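Local coordinates for protein NAD_Gly3P_dh, NAD-dependent glycerol-3-phosphate dehydrogenase (Streptosporangium roseum, PDB 5OCM) that is an imine reductase that binds NADP and probably reduces imines to amines with NADPH as hydride donor, at residues D232-I235 with D236-V239; D243-I246 with H247-A251; L49-S52 with A53-A57; V67-H70 with A71-R74. All blocks are in the same frame, centred on the assembly; numbering follows the deposited sequence.

Along the chain the order is contact 3, contact 4, contact 1, contact 2. Contacts 3 and 4 lie in the N-terminal Rossmann-type domain, their centres about 17 Å apart. Each caps the start of a helix that follows a strand of the same parallel region, helix 53-58 after strand 48-49 and helix 70-77 after strand 62-65. Contacts 1 and 2 share helix 235-252 of the C-terminal domain, also with centres about 17 Å apart, and both touch the second subunit. Contacts 1 and 4, about 44 Å apart between centres, hold different NADP molecules. Each cofactor lies on the Rossmann-type domain of one subunit and meets Asp-232 of the other, so each active site draws on both subunits.

Contact 1. Residues D232-I235 with D236-V239; sequences DATI and DTHV. With 9RH (2,2,2-trifluoromethyl acetophenone hydrate), chain H; NAP (NADP nicotinamide-adenine-dinucleotide phosphate), chain B.
The His-238 ring meets Thr-234 at its edge, where CD2 of His-238 stands 3.2 Å from O of Thr-234. Over one face sits O1 of the ketone hydrate, 3.1 Å above the ring plane. A water lies in plane at another part of the edge. It is hydrogen-bonded to NE2 and donates to OD1 of Asp-232 and O of Ala-233. ND1 is hydrogen-bonded to NE1 of Trp-178 of the second subunit. With an alanine here, that indole N-H and the water would probably lose their mate, and a gap would open beside the hydrate. The loop 232-234 leads into the first turn of helix 235-252, with Thr-234 at the N-cap position. His-238 N donates to O of Thr-234 over 2.9 Å, almost straight at 172°. The hydroxyls OG1 of Thr-234 and OG1 of Thr-237 are hydrogen-bonded at 3.0 Å, their side chains crossing at about a right angle. A second water joins Thr-234 N and Thr-237 OG1 to O1N of NADP. Thr-237 turns its CG2 methyl, which lies opposite the backbone N, to the trifluoromethyl group, 3.3 Å from F1 of the hydrate. The nicotinamide N7N donates to Asp-232 O over 2.8 Å.

Contact 2. Residues D243-I246 with H247-A251; sequences DHLI and HESEA
From Asp-243 to Glu-250 the backbone is regular alpha helix, each carbonyl of residues 243-246 taking the amide four residues on, as in His-247 N to Asp-243 O at 2.9 Å. Ser-249 adds a side-chain bond to this pattern. Its OG donates to O of Leu-245 over 2.8 Å, and its own N reaches the same Leu-245 O over 2.9 Å. The two donors come from opposite faces of the carbonyl plane, so one oxygen is gripped twice. OG stands beside the backbone N (chi1 -64°), which folds the hydroxyl back onto the preceding turn. OG of Ser-249 also lies 3.7 Å from CD1 of Leu-245. Were an alanine here, O of Leu-245 would probably lose its second donor and keep the backbone amide alone of the two, and CD1 of Leu-245 would lose the hydroxyl beside it. Ile-246 and Glu-250 run side by side and point the same way, with CG2 of Ile-246 3.8 Å from OE2 of Glu-250. His-247 lays its ring near the carbonyl of Asp-243. ND1 of His-247 is 3.1 Å from O of Asp-243, but the angle is too poor for a hydrogen bond. The carboxylate of Asp-243 forms a salt bridge with Arg-263. Glu-248, bent at chi2, leads away from the turn to Ser-97 of the second subunit. A serine hydroxyl closing on the carbonyl four residues back is a familiar helix feature. Here it lies in helix 235-252 of the C-terminal domain, which packs on helices 165-192 and 257-271.

Contact 3. Residues L49-S52 with A53-A57; sequences LASS and ARDAA
Ala-50 sets its methyl against that of Ala-56, CB to CB 3.6 Å. The same Ala-50 methyl also lies 4.2 Å from CB of Asp-55. This small apolar patch joins the end of strand 48-49 to the first turn of helix 53-58. Ser-52 stands between them as the N-cap. Its OG accepts from Asp-55 N over 3.0 Å, nearly straight at 165°. The hydroxyl lies between the backbone N and the carbonyl carbon of Ser-52 (chi1 73°), which tips it over the start of the helix. The backbone follows with Ala-56 N donating to Ser-52 O over 3.0 Å. The carboxylate of Asp-55 bends back toward the loop. OD2 of Asp-55 comes to 2.8 Å from OG of Ser-51. A water links the same pair of residues. It accepts from Ser-51 N and donates to OD2 of Asp-55 over 2.6 Å. The guanidinium of Arg-54 leads away and forms a salt bridge with Glu-58. In the Rossmann-type domain this turn lies beside strand 29-32: Ala-50 bonds to Val-31 through the backbone, and Ala-53 and Ala-56 touch Trp-32. The chemistry is that of a polar cap set over an alanine contact. The Ser-52 hydroxyl satisfies an amide of the first turn, and the negative charge of Asp-55 near the helix N-terminus would probably suit the helix dipole.

Contact 4. Residues V67-H70 with A71-R74; sequences VSDH and AAVR. With NAP (NADP nicotinamide-adenine-dinucleotide phosphate), chain G.
This turn is part of the NADP pocket, where Val-67, Ser-68 and Ala-72 meet the cofactor. CG2 of Val-67 packs on CB of Ala-72 at 3.6 Å and on CG2 of Val-73 at 3.7 Å. The Ala-72 methyl lies against a face of the adenine, 3.5 Å from C5A. OG of Ser-68 touches that methyl from the loop, 3.5 Å from CB of Ala-72. The nicotinamide-ribose hydroxyl O3D lies 2.7 Å from O of Ser-68 and 3.0 Å from O of Val-67. The loop joins strand 62-65 to helix 70-77 in the Rossmann-type domain, with Asp-69 as the N-cap. OD1 of Asp-69 accepts from Ala-72 N over 3.0 Å, and Asp-69 O accepts from Val-73 N. One turn on, Arg-74 crosses His-70. CG of Arg-74 makes a CH-pi contact over one face of the His-70 ring, 4.1 Å from the ring centroid and 20° off the normal. The bend at chi3 of Arg-74 brings its guanidinium round, so that ND1 of His-70 lies at the guanidinium edge, the two planes 38° apart. NE2 of His-70 makes a weak hydrogen bond with Thr-103.

Contact 1. Residues D232-I235 with D236-V239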
loop_
_atom_site.group_PDB
_atom_site.type_symbol
_atom_site.label_atom_id
_atom_site.label_comp_id
_atom_site.label_asym_id
_atom_site.label_seq_id
_atom_site.Cartn_x
_atom_site.Cartn_y
_atom_site.Cartn_z
ATOM N N ASP A 232 -2.730 5.870 -18.201
ATOM C CA ASP A 232 -3.899 5.350 -17.476
ATOM C C ASP A 232 -4.870 6.436 -17.101
ATOM O O ASP A 232 -6.033 6.388 -17.527
ATOM C CB ASP A 232 -3.519 4.457 -16.246
ATOM C CG ASP A 232 -2.340 5.047 -15.404
ATOM O OD1 ASP A 232 -1.989 6.243 -15.543
ATOM O OD2 ASP A 232 -1.815 4.254 -14.588
ATOM N N ALA A 233 -4.425 7.417 -16.316
ATOM C CA ALA A 233 -5.246 8.487 -15.797
ATOM C C ALA A 233 -4.384 9.721 -15.601
ATOM O O ALA A 233 -3.225 9.621 -15.157
ATOM C CB ALA A 233 -5.847 8.073 -14.458
ATOM N N THR A 234 -4.923 10.905 -15.875
ATOM C CA THR A 234 -4.253 12.148 -15.596
ATOM C C THR A 234 -4.363 12.535 -14.113
ATOM O O THR A 234 -5.283 12.095 -13.366
ATOM C CB THR A 234 -4.873 13.309 -16.408
ATOM O OG1 THR A 234 -6.250 13.449 -16.043
ATOM C CG2 THR A 234 -4.814 13.055 -17.913
ATOM N N ILE A 235 -3.430 13.367 -13.654
ATOM C CA ILE A 235 -3.545 13.951 -12.325
ATOM C C ILE A 235 -4.896 14.692 -12.142
ATOM O O ILE A 235 -5.513 14.628 -11.068
ATOM C CB ILE A 235 -2.351 14.812 -11.993
ATOM C CG1 ILE A 235 -1.133 13.887 -11.789
ATOM C CG2 ILE A 235 -2.583 15.609 -10.705
ATOM C CD1 ILE A 235 0.187 14.663 -11.648
ATOM N N ASP A 236 -5.376 15.367 -13.194
ATOM C CA ASP A 236 -6.696 16.018 -13.084
ATOM C C ASP A 236 -7.792 15.001 -12.766
ATOM O O ASP A 236 -8.666 15.259 -11.917
ATOM C CB ASP A 236 -7.077 16.738 -14.410
ATOM C CG ASP A 236 -6.288 18.014 -14.650
ATOM O OD1 ASP A 236 -6.003 18.747 -13.679
ATOM O OD2 ASP A 236 -6.023 18.277 -15.838
ATOM N N THR A 237 -7.735 13.850 -13.399
ATOM C CA THR A 237 -8.726 12.798 -13.155
ATOM C C THR A 237 -8.587 12.256 -11.705
ATOM O O THR A 237 -9.604 12.082 -10.985
ATOM C CB THR A 237 -8.582 11.682 -14.196
ATOM O OG1 THR A 237 -8.874 12.227 -15.467
ATOM C CG2 THR A 237 -9.464 10.538 -13.958
ATOM N N HIS A 238 -7.351 12.017 -11.288
ATOM C CA HIS A 238 -7.096 11.676 -9.895
ATOM C C HIS A 238 -7.731 12.667 -8.897
ATOM O O HIS A 238 -8.395 12.264 -7.931
ATOM C CB HIS A 238 -5.569 11.554 -9.583
ATOM C CG HIS A 238 -4.935 10.263 -10.039
ATOM N ND1 HIS A 238 -4.838 9.159 -9.209
ATOM C CD2 HIS A 238 -4.287 9.923 -11.182
ATOM C CE1 HIS A 238 -4.163 8.206 -9.846
ATOM N NE2 HIS A 238 -3.815 8.638 -11.038
ATOM N N VAL A 239 -7.471 13.959 -9.079
ATOM C CA VAL A 239 -7.873 14.952 -8.080
ATOM C C VAL A 239 -9.410 15.036 -8.002
ATOM O O VAL A 239 -9.942 15.283 -6.891
ATOM C CB VAL A 239 -7.247 16.356 -8.300
ATOM C CG1 VAL A 239 -7.916 17.439 -7.560
ATOM C CG2 VAL A 239 -5.698 16.321 -8.097
HETATM O O1 9RH H . -7.512 8.479 -10.814
HETATM C C1 9RH H . -8.462 7.477 -10.385
HETATM O O2 9RH H . -8.791 7.568 -9.021
HETATM C C2 9RH H . -7.966 6.062 -10.671
HETATM C C3 9RH H . -6.752 5.873 -11.304
HETATM C C4 9RH H . -6.231 4.594 -11.452
HETATM C C5 9RH H . -6.930 3.500 -11.002
HETATM C C6 9RH H . -8.162 3.678 -10.392
HETATM C C7 9RH H . -8.670 4.959 -10.219
HETATM C C8 9RH H . -9.684 7.749 -11.212
HETATM F F1 9RH H . -10.064 9.029 -11.058
HETATM F F2 9RH H . -10.712 6.915 -10.893
HETATM F F3 9RH H . -9.348 7.535 -12.473
HETATM P PA NAP B . -11.166 10.997 -19.582
HETATM O O1A NAP B . -11.013 12.417 -19.015
HETATM O O2A NAP B . -10.074 10.406 -20.434
HETATM O O5B NAP B . -12.673 10.859 -20.263
HETATM C C5B NAP B . -13.716 11.656 -19.743
HETATM C C4B NAP B . -14.920 11.314 -20.630
HETATM O O4B NAP B . -16.026 12.069 -20.121
HETATM C C3B NAP B . -14.826 11.675 -22.124
HETATM O O3B NAP B . -15.557 10.662 -22.817
HETATM C C2B NAP B . -15.518 13.045 -22.192
HETATM O O2B NAP B . -16.023 13.406 -23.443
HETATM C C1B NAP B . -16.661 12.766 -21.241
HETATM N N9A NAP B . -17.314 13.979 -20.771
HETATM C C8A NAP B . -16.788 14.919 -19.971
HETATM N N7A NAP B . -17.699 15.902 -19.806
HETATM C C5A NAP B . -18.808 15.584 -20.540
HETATM C C6A NAP B . -20.100 16.214 -20.818
HETATM N N6A NAP B . -20.337 17.373 -20.214
HETATM N N1A NAP B . -20.947 15.630 -21.673
HETATM C C2A NAP B . -20.632 14.450 -22.240
HETATM N N3A NAP B . -19.433 13.815 -22.054
HETATM C C4A NAP B . -18.516 14.358 -21.240
HETATM O O3 NAP B . -11.491 10.199 -18.274
HETATM P PN NAP B . -11.362 8.602 -18.078
HETATM O O1N NAP B . -9.995 8.203 -17.610
HETATM O O2N NAP B . -11.990 7.867 -19.240
HETATM O O5D NAP B . -12.290 8.506 -16.823
HETATM C C5D NAP B . -13.719 8.251 -16.920
HETATM C C4D NAP B . -14.342 7.946 -15.614
HETATM O O4D NAP B . -13.864 6.638 -15.212
HETATM C C3D NAP B . -13.946 8.919 -14.514
HETATM O O3D NAP B . -15.070 9.017 -13.647
HETATM C C2D NAP B . -12.798 8.237 -13.754
HETATM O O2D NAP B . -12.610 8.751 -12.406
HETATM C C1D NAP B . -13.187 6.787 -13.930
HETATM N N1N NAP B . -12.036 5.840 -13.827
HETATM C C2N NAP B . -10.937 6.043 -14.558
HETATM C C3N NAP B . -9.829 5.216 -14.489
HETATM C C7N NAP B . -8.559 5.414 -15.281
HETATM O O7N NAP B . -7.535 4.801 -14.860
HETATM N N7N NAP B . -8.585 6.216 -16.349
HETATM C C4N NAP B . -9.863 4.183 -13.549
HETATM C C5N NAP B . -11.041 3.957 -12.776
HETATM C C6N NAP B . -12.128 4.826 -12.890
HETATM P P2B NAP B . -15.108 14.216 -24.490
HETATM O O1X NAP B . -14.166 13.228 -25.117
HETATM O O2X NAP B . -16.122 14.819 -25.363
HETATM O O3X NAP B . -14.339 15.199 -23.670
HETATM O O HOH W 1 -1.908 8.193 -13.136
HETATM O O HOH W 2 -7.846 10.437 -17.163
#

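Contact 2. Residues D243-I246 with H247-A251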
loop_
_atom_site.group_PDB
_atom_site.type_symbol
_atom_site.label_atom_id
_atom_site.label_comp_id
_atom_site.label_asym_id
_atom_site.label_seq_id
_atom_site.Cartn_x
_atom_site.Cartn_y
_atom_site.Cartn_z
ATOM N N ASP A 243 -11.339 14.518 -4.383
ATOM C CA ASP A 243 -12.471 15.299 -3.849
ATOM C C ASP A 243 -13.666 14.446 -3.475
ATOM O O ASP A 243 -14.335 14.763 -2.473
ATOM C CB ASP A 243 -12.879 16.403 -4.826
ATOM C CG ASP A 243 -11.892 17.566 -4.791
ATOM O OD1 ASP A 243 -10.999 17.672 -3.870
ATOM O OD2 ASP A 243 -12.072 18.478 -5.605
ATOM N N HIS A 244 -13.967 13.420 -4.244
ATOM C CA HIS A 244 -15.062 12.523 -3.867
ATOM C C HIS A 244 -14.767 11.899 -2.490
ATOM O O HIS A 244 -15.664 11.782 -1.655
ATOM C CB HIS A 244 -15.302 11.419 -4.902
ATOM C CG HIS A 244 -15.678 11.939 -6.240
ATOM N ND1 HIS A 244 -15.336 11.319 -7.419
ATOM C CD2 HIS A 244 -16.381 13.040 -6.583
ATOM C CE1 HIS A 244 -15.812 12.029 -8.438
ATOM N NE2 HIS A 244 -16.458 13.066 -7.955
ATOM N N LEU A 245 -13.506 11.472 -2.279
ATOM C CA LEU A 245 -13.148 10.878 -0.977
ATOM C C LEU A 245 -13.292 11.887 0.160
ATOM O O LEU A 245 -13.820 11.553 1.208
ATOM C CB LEU A 245 -11.723 10.279 -1.022
ATOM C CG LEU A 245 -11.160 9.749 0.294
ATOM C CD1 LEU A 245 -12.075 8.702 0.923
ATOM C CD2 LEU A 245 -9.767 9.198 0.035
ATOM N N ILE A 246 -12.849 13.120 -0.065
ATOM C CA ILE A 246 -13.011 14.173 0.944
ATOM C C ILE A 246 -14.492 14.393 1.237
ATOM O O ILE A 246 -14.894 14.395 2.415
ATOM C CB ILE A 246 -12.331 15.476 0.497
ATOM C CG1 ILE A 246 -10.810 15.254 0.526
ATOM C CG2 ILE A 246 -12.708 16.605 1.459
ATOM C CD1 ILE A 246 -9.992 16.362 -0.115
ATOM N N HIS A 247 -15.301 14.528 0.203
ATOM C CA HIS A 247 -16.748 14.794 0.386
ATOM C C HIS A 247 -17.454 13.643 1.074
ATOM O O HIS A 247 -18.301 13.868 1.973
ATOM C CB HIS A 247 -17.415 15.218 -0.934
ATOM C CG HIS A 247 -16.959 16.613 -1.326
ATOM N ND1 HIS A 247 -16.470 17.038 -2.576
ATOM C CD2 HIS A 247 -17.024 17.735 -0.550
ATOM C CE1 HIS A 247 -16.076 18.295 -2.456
ATOM N NE2 HIS A 247 -16.490 18.776 -1.289
ATOM N N GLU A 248 -17.134 12.431 0.654
ATOM C CA GLU A 248 -17.696 11.247 1.301
ATOM C C GLU A 248 -17.308 11.159 2.778
ATOM O O GLU A 248 -18.166 10.852 3.648
ATOM C CB GLU A 248 -17.280 9.968 0.528
ATOM C CG GLU A 248 -18.122 8.747 0.887
ATOM C CD GLU A 248 -19.562 8.841 0.276
ATOM O OE1 GLU A 248 -19.733 9.379 -0.823
ATOM O OE2 GLU A 248 -20.537 8.400 0.976
ATOM N N SER A 249 -16.048 11.460 3.085
ATOM C CA SER A 249 -15.590 11.423 4.458
ATOM C C SER A 249 -16.286 12.490 5.312
ATOM O O SER A 249 -16.671 12.220 6.442
ATOM C CB SER A 249 -14.090 11.630 4.507
ATOM O OG SER A 249 -13.450 10.559 3.846
ATOM N N GLU A 250 -16.426 13.693 4.758
ATOM C CA GLU A 250 -17.129 14.793 5.490
ATOM C C GLU A 250 -18.570 14.404 5.741
ATOM O O GLU A 250 -19.050 14.600 6.853
ATOM C CB GLU A 250 -17.056 16.098 4.703
ATOM C CG GLU A 250 -15.691 16.733 4.776
ATOM C CD GLU A 250 -15.517 17.975 3.901
ATOM O OE1 GLU A 250 -16.372 18.324 3.060
ATOM O OE2 GLU A 250 -14.462 18.653 4.107
ATOM N N ALA A 251 -19.243 13.842 4.744
ATOM C CA ALA A 251 -20.660 13.432 4.933
ATOM C C ALA A 251 -20.786 12.338 5.992
ATOM O O ALA A 251 -21.765 12.306 6.718
ATOM C CB ALA A 251 -21.302 12.969 3.629
#

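Contact 3. Residues L49-S52 with A53-A57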
loop_
_atom_site.group_PDB
_atom_site.type_symbol
_atom_site.label_atom_id
_atom_site.label_comp_id
_atom_site.label_asym_id
_atom_site.label_seq_id
_atom_site.Cartn_x
_atom_site.Cartn_y
_atom_site.Cartn_z
ATOM N N LEU A 49 20.885 -19.621 28.241
ATOM C CA LEU A 49 20.701 -18.255 28.793
ATOM C C LEU A 49 22.014 -17.779 29.367
ATOM O O LEU A 49 22.463 -18.291 30.398
ATOM C CB LEU A 49 19.687 -18.224 29.919
ATOM C CG LEU A 49 18.305 -18.768 29.682
ATOM C CD1 LEU A 49 17.234 -18.337 30.685
ATOM C CD2 LEU A 49 17.891 -18.593 28.247
ATOM N N ALA A 50 22.641 -16.822 28.724
ATOM C CA ALA A 50 23.926 -16.272 29.203
ATOM C C ALA A 50 23.630 -15.301 30.343
ATOM O O ALA A 50 22.650 -14.610 30.312
ATOM C CB ALA A 50 24.655 -15.574 28.071
ATOM N N SER A 51 24.535 -15.222 31.307
ATOM C CA SER A 51 24.381 -14.273 32.425
ATOM C C SER A 51 24.725 -12.837 32.021
ATOM O O SER A 51 24.228 -11.911 32.650
ATOM C CB SER A 51 25.274 -14.674 33.633
ATOM O OG SER A 51 26.600 -14.780 33.156
ATOM N N SER A 52 25.549 -12.653 30.993
ATOM C CA SER A 52 25.970 -11.333 30.601
ATOM C C SER A 52 26.096 -11.238 29.097
ATOM O O SER A 52 26.244 -12.249 28.433
ATOM C CB SER A 52 27.302 -10.998 31.270
ATOM O OG SER A 52 28.328 -11.747 30.644
ATOM N N ALA A 53 26.053 -10.013 28.565
ATOM C CA ALA A 53 26.224 -9.815 27.144
ATOM C C ALA A 53 27.593 -10.297 26.708
ATOM O O ALA A 53 27.751 -10.850 25.647
ATOM C CB ALA A 53 26.048 -8.343 26.784
ATOM N N ARG A 54 28.612 -10.059 27.561
ATOM C CA ARG A 54 29.954 -10.507 27.193
ATOM C C ARG A 54 30.023 -12.038 27.072
ATOM O O ARG A 54 30.592 -12.559 26.125
ATOM C CB ARG A 54 30.938 -10.018 28.283
ATOM C CG ARG A 54 32.406 -10.331 28.034
ATOM C CD ARG A 54 33.190 -10.179 29.380
ATOM N NE ARG A 54 34.491 -9.639 29.105
ATOM C CZ ARG A 54 35.573 -10.352 28.835
ATOM N NH1 ARG A 54 36.718 -9.723 28.596
ATOM N NH2 ARG A 54 35.531 -11.697 28.836
ATOM N N ASP A 55 29.442 -12.752 28.038
ATOM C CA ASP A 55 29.407 -14.222 27.974
ATOM C C ASP A 55 28.648 -14.703 26.707
ATOM O O ASP A 55 29.017 -15.676 26.044
ATOM C CB ASP A 55 28.657 -14.785 29.186
ATOM C CG ASP A 55 29.485 -14.800 30.501
ATOM O OD1 ASP A 55 30.710 -14.491 30.465
ATOM O OD2 ASP A 55 28.858 -15.163 31.506
ATOM N N ALA A 56 27.557 -14.010 26.384
ATOM C CA ALA A 56 26.758 -14.384 25.224
ATOM C C ALA A 56 27.546 -14.215 23.931
ATOM O O ALA A 56 27.583 -15.114 23.074
ATOM C CB ALA A 56 25.496 -13.592 25.213
ATOM N N ALA A 57 28.249 -13.084 23.817
ATOM C CA ALA A 57 29.038 -12.793 22.652
ATOM C C ALA A 57 30.174 -13.806 22.464
ATOM O O ALA A 57 30.435 -14.240 21.331
ATOM C CB ALA A 57 29.577 -11.378 22.694
HETATM O O HOH W 3 26.850 -16.778 31.138
#

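Contact 4. Residues V67-H70 with A71-R74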
loop_
_atom_site.group_PDB
_atom_site.type_symbol
_atom_site.label_atom_id
_atom_site.label_comp_id
_atom_site.label_asym_id
_atom_site.label_seq_id
_atom_site.Cartn_x
_atom_site.Cartn_y
_atom_site.Cartn_z
ATOM N N VAL A 67 18.048 -4.663 19.394
ATOM C CA VAL A 67 17.598 -3.849 20.537
ATOM C C VAL A 67 16.797 -2.661 20.012
ATOM O O VAL A 67 16.413 -2.635 18.826
ATOM C CB VAL A 67 18.753 -3.480 21.495
ATOM C CG1 VAL A 67 19.281 -4.749 22.154
ATOM C CG2 VAL A 67 19.865 -2.697 20.763
ATOM N N SER A 68 16.455 -1.700 20.863
ATOM C CA SER A 68 15.501 -0.666 20.447
ATOM C C SER A 68 16.088 0.282 19.362
ATOM O O SER A 68 15.522 0.414 18.289
ATOM C CB SER A 68 15.032 0.120 21.686
ATOM O OG SER A 68 16.227 0.618 22.329
ATOM N N ASP A 69 17.233 0.881 19.627
ATOM C CA ASP A 69 17.782 1.896 18.728
ATOM C C ASP A 69 19.291 1.952 18.830
ATOM O O ASP A 69 19.891 1.205 19.580
ATOM C CB ASP A 69 17.135 3.266 19.029
ATOM C CG ASP A 69 17.411 3.742 20.467
ATOM O OD1 ASP A 69 18.359 3.261 21.188
ATOM O OD2 ASP A 69 16.720 4.701 20.853
ATOM N N HIS A 70 19.876 2.841 18.061
ATOM C CA HIS A 70 21.322 2.986 17.940
ATOM C C HIS A 70 21.998 3.238 19.289
ATOM O O HIS A 70 23.095 2.719 19.578
ATOM C CB HIS A 70 21.643 4.157 16.996
ATOM C CG HIS A 70 23.108 4.314 16.696
ATOM N ND1 HIS A 70 23.846 5.419 17.060
ATOM C CD2 HIS A 70 23.960 3.503 16.041
ATOM C CE1 HIS A 70 25.056 5.326 16.511
ATOM N NE2 HIS A 70 25.200 4.098 16.077
ATOM N N ALA A 71 21.365 4.075 20.122
ATOM C CA ALA A 71 21.917 4.359 21.463
ATOM C C ALA A 71 22.048 3.055 22.295
ATOM O O ALA A 71 23.074 2.838 22.942
ATOM C CB ALA A 71 21.085 5.387 22.218
ATOM N N ALA A 72 21.023 2.211 22.234
ATOM C CA ALA A 72 21.086 0.903 22.848
ATOM C C ALA A 72 22.127 -0.014 22.266
ATOM O O ALA A 72 22.865 -0.717 23.014
ATOM C CB ALA A 72 19.683 0.235 22.820
ATOM N N VAL A 73 22.269 0.017 20.939
ATOM C CA VAL A 73 23.279 -0.772 20.261
ATOM C C VAL A 73 24.677 -0.380 20.806
ATOM O O VAL A 73 25.469 -1.248 21.153
ATOM C CB VAL A 73 23.268 -0.547 18.749
ATOM C CG1 VAL A 73 24.520 -1.155 18.074
ATOM C CG2 VAL A 73 22.019 -1.162 18.152
ATOM N N ARG A 74 24.940 0.913 20.858
ATOM C CA ARG A 74 26.247 1.396 21.336
ATOM C C ARG A 74 26.460 0.991 22.810
ATOM O O ARG A 74 27.550 0.539 23.160
ATOM C CB ARG A 74 26.395 2.928 21.190
ATOM C CG ARG A 74 26.559 3.391 19.707
ATOM C CD ARG A 74 27.180 4.762 19.416
ATOM N NE ARG A 74 27.309 5.683 20.541
ATOM C CZ ARG A 74 26.321 6.468 21.036
ATOM N NH1 ARG A 74 25.065 6.429 20.550
ATOM N NH2 ARG A 74 26.583 7.264 22.083
HETATM P PA NAP G . 10.990 -4.200 22.132
HETATM O O1A NAP G . 9.969 -5.299 22.421
HETATM O O2A NAP G . 10.556 -2.929 22.702
HETATM O O5B NAP G . 12.488 -4.594 22.653
HETATM C C5B NAP G . 13.459 -3.572 22.858
HETATM C C4B NAP G . 14.698 -4.349 23.232
HETATM O O4B NAP G . 15.835 -3.510 23.319
HETATM C C3B NAP G . 14.599 -5.121 24.586
HETATM O O3B NAP G . 15.269 -6.401 24.514
HETATM C C2B NAP G . 15.349 -4.155 25.526
HETATM O O2B NAP G . 15.810 -4.747 26.755
HETATM C C1B NAP G . 16.456 -3.696 24.617
HETATM N N9A NAP G . 17.102 -2.471 25.050
HETATM C C8A NAP G . 16.624 -1.223 25.051
HETATM N N7A NAP G . 17.519 -0.361 25.512
HETATM C C5A NAP G . 18.608 -1.091 25.826
HETATM C C6A NAP G . 19.927 -0.804 26.361
HETATM N N6A NAP G . 20.273 0.504 26.676
HETATM N N1A NAP G . 20.752 -1.839 26.632
HETATM C C2A NAP G . 20.426 -3.118 26.338
HETATM N N3A NAP G . 19.236 -3.470 25.811
HETATM C C4A NAP G . 18.342 -2.485 25.547
HETATM O O3 NAP G . 11.226 -3.904 20.598
HETATM P PN NAP G . 11.116 -5.038 19.413
HETATM O O1N NAP G . 9.771 -4.975 18.814
HETATM O O2N NAP G . 11.853 -6.324 19.825
HETATM O O5D NAP G . 12.045 -4.194 18.396
HETATM C C5D NAP G . 13.464 -4.362 18.469
HETATM C C4D NAP G . 14.041 -3.763 17.203
HETATM O O4D NAP G . 13.508 -4.530 16.040
HETATM C C3D NAP G . 13.684 -2.268 17.074
HETATM O O3D NAP G . 14.779 -1.531 16.500
HETATM C C2D NAP G . 12.500 -2.352 16.097
HETATM O O2D NAP G . 12.219 -1.164 15.341
HETATM C C1D NAP G . 12.938 -3.551 15.214
HETATM N N1N NAP G . 11.839 -4.190 14.519
HETATM C C2N NAP G . 10.807 -4.676 15.178
HETATM C C3N NAP G . 9.727 -5.268 14.495
HETATM C C7N NAP G . 8.505 -5.766 15.169
HETATM O O7N NAP G . 7.584 -6.123 14.403
HETATM N N7N NAP G . 8.426 -5.797 16.471
HETATM C C4N NAP G . 9.787 -5.396 13.098
HETATM C C5N NAP G . 10.946 -4.967 12.458
HETATM C C6N NAP G . 11.946 -4.372 13.208
HETATM P P2B NAP G . 14.818 -4.823 28.014
HETATM O O1X NAP G . 13.963 -6.024 27.776
HETATM O O2X NAP G . 15.822 -4.882 29.115
HETATM O O3X NAP G . 14.155 -3.445 28.075
#